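Local coordinates for protein orotidine-5-phosphate decarboxylase/orotate phosphoribosyltransferase, putative (Ompdcase-oprtase, putative) (Leishmania infantum, PDB 3QW3) that probably catalyses, through this decarboxylase domain of a bifunctional UMP synthase, the conversion of orotidine 5'-phosphate to UMP and carbon dioxide, at residues Ala210-Gly215 with Ser221-Asn226. Sequence-based numbering, arbitrary orientation.
Sequences ASLDAG and SGMLIN
M223 carries most of this contact, laying its thioether against the last turn of helix 208-215. Its CB heads for the helix, and the extended chi2 (180°) carries SD out to G215. There SD lies 3.4 Å from G215 C, and CG sits 3.6 Å from G215 O. G215 has no side chain, and the sulfur packs directly on its backbone. The chain then bends at chi3 (84°), which turns CE back along the helix. The methyl rests 3.5 Å from S211 O, a van der Waals contact; that oxygen takes its hydrogen bond from G215 N within the helix. L212 flanks the thioether, with CD2 3.8 Å from M223 SD. L184 of helix 181-190 also touches M223.

Two residues on, I225 again sends its CB toward the helix. Its CD1 meets L212 CD2 at 4.2 Å, a looser contact. I248 and I251 of helix 237-253 add to this apolar layer, touching I225 and L212 respectively.

The helix runs nearly antiparallel to strand 223-226, at 157°, with the segment axes 10.0 Å apart. This is a helix packed on the outer side of the parallel barrel, as expected for the TIM-barrel fold of this family. Helix 208-215 follows strand 196-198 and precedes strand 223-227, so it belongs to a beta-alpha-beta crossover.

No hydrogen bond joins the two segments. S211 OG bonds instead to S207 O, and G215 O accepts from R188 NE. Helix and strand therefore meet here through buried van der Waals packing, with a thioether packed against the helix backbone at G215 and S211 and against the L212 side chain.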
loop_
_atom_site.group_PDB
_atom_site.type_symbol
_atom_site.label_atom_id
_atom_site.label_comp_id
_atom_site.label_asym_id
_atom_site.label_seq_id
_atom_site.Cartn_x
_atom_site.Cartn_y
_atom_site.Cartn_z
ATOM N N ALA A 210 4.271 -13.848 -26.182
ATOM C CA ALA A 210 3.709 -14.854 -25.278
ATOM C C ALA A 210 2.715 -14.243 -24.290
ATOM O O ALA A 210 1.673 -14.840 -24.008
ATOM C CB ALA A 210 4.817 -15.602 -24.547
ATOM N N SER A 211 3.035 -13.048 -23.792
ATOM C CA SER A 211 2.176 -12.323 -22.853
ATOM C C SER A 211 0.836 -11.961 -23.483
ATOM O O SER A 211 -0.218 -12.189 -22.887
ATOM C CB SER A 211 2.873 -11.056 -22.345
ATOM O OG SER A 211 4.116 -11.374 -21.742
ATOM N N LEU A 212 0.886 -11.407 -24.694
ATOM C CA LEU A 212 -0.326 -11.018 -25.412
ATOM C C LEU A 212 -1.185 -12.220 -25.782
ATOM O O LEU A 212 -2.402 -12.185 -25.632
ATOM C CB LEU A 212 0.019 -10.176 -26.648
ATOM C CG LEU A 212 0.527 -8.761 -26.340
ATOM C CD1 LEU A 212 1.234 -8.135 -27.542
ATOM C CD2 LEU A 212 -0.607 -7.862 -25.845
ATOM N N ASP A 213 -0.548 -13.289 -26.255
ATOM C CA ASP A 213 -1.264 -14.525 -26.566
ATOM C C ASP A 213 -2.005 -15.085 -25.352
ATOM O O ASP A 213 -3.126 -15.575 -25.473
ATOM C CB ASP A 213 -0.301 -15.575 -27.126
ATOM C CG ASP A 213 0.098 -15.293 -28.562
ATOM O OD1 ASP A 213 -0.414 -14.325 -29.166
ATOM O OD2 ASP A 213 0.934 -16.053 -29.089
ATOM N N ALA A 214 -1.376 -14.992 -24.184
ATOM C CA ALA A 214 -1.957 -15.527 -22.958
ATOM C C ALA A 214 -3.029 -14.613 -22.378
ATOM O O ALA A 214 -4.043 -15.092 -21.865
ATOM C CB ALA A 214 -0.871 -15.779 -21.926
ATOM N N GLY A 215 -2.804 -13.304 -22.473
ATOM C CA GLY A 215 -3.595 -12.329 -21.725
ATOM C C GLY A 215 -4.656 -11.530 -22.457
ATOM O O GLY A 215 -5.559 -10.981 -21.815
ATOM N N SER A 221 -8.234 -6.988 -26.987
ATOM C CA SER A 221 -7.936 -5.912 -26.039
ATOM C C SER A 221 -7.831 -6.466 -24.610
ATOM O O SER A 221 -7.738 -7.678 -24.421
ATOM C CB SER A 221 -9.009 -4.824 -26.136
ATOM O OG SER A 221 -8.528 -3.576 -25.663
ATOM N N GLY A 222 -7.824 -5.580 -23.613
ATOM C CA GLY A 222 -7.846 -6.019 -22.217
ATOM C C GLY A 222 -6.478 -6.189 -21.581
ATOM O O GLY A 222 -6.370 -6.710 -20.473
ATOM N N MET A 223 -5.433 -5.762 -22.280
ATOM C CA MET A 223 -4.099 -5.725 -21.693
ATOM C C MET A 223 -3.503 -4.354 -21.873
ATOM O O MET A 223 -3.534 -3.784 -22.965
ATOM C CB MET A 223 -3.177 -6.767 -22.325
ATOM C CG MET A 223 -3.310 -8.149 -21.738
ATOM S SD MET A 223 -2.157 -9.214 -22.605
ATOM C CE MET A 223 -0.627 -8.938 -21.721
ATOM N N LEU A 224 -2.976 -3.825 -20.775
ATOM C CA LEU A 224 -2.306 -2.538 -20.786
ATOM C C LEU A 224 -0.845 -2.819 -20.473
ATOM O O LEU A 224 -0.492 -3.178 -19.341
ATOM C CB LEU A 224 -2.918 -1.594 -19.738
ATOM C CG LEU A 224 -3.442 -0.207 -20.124
ATOM C CD1 LEU A 224 -3.638 0.635 -18.859
ATOM C CD2 LEU A 224 -2.571 0.536 -21.146
ATOM N N ILE A 225 -0.000 -2.687 -21.494
ATOM C CA ILE A 225 1.419 -3.046 -21.397
ATOM C C ILE A 225 2.272 -1.876 -20.935
ATOM O O ILE A 225 2.513 -0.936 -21.693
ATOM C CB ILE A 225 1.978 -3.565 -22.756
ATOM C CG1 ILE A 225 1.087 -4.671 -23.346
ATOM C CG2 ILE A 225 3.454 -4.002 -22.619
ATOM C CD1 ILE A 225 0.937 -5.894 -22.490
ATOM N N ASN A 226 2.747 -1.943 -19.696
ATOM C CA ASN A 226 3.543 -0.856 -19.156
ATOM C C ASN A 226 5.010 -1.004 -19.517
ATOM O O ASN A 226 5.583 -2.083 -19.381
ATOM C CB ASN A 226 3.401 -0.747 -17.634
ATOM C CG ASN A 226 4.216 0.393 -17.061
ATOM O OD1 ASN A 226 5.306 0.180 -16.505
ATOM N ND2 ASN A 226 3.719 1.611 -17.208
#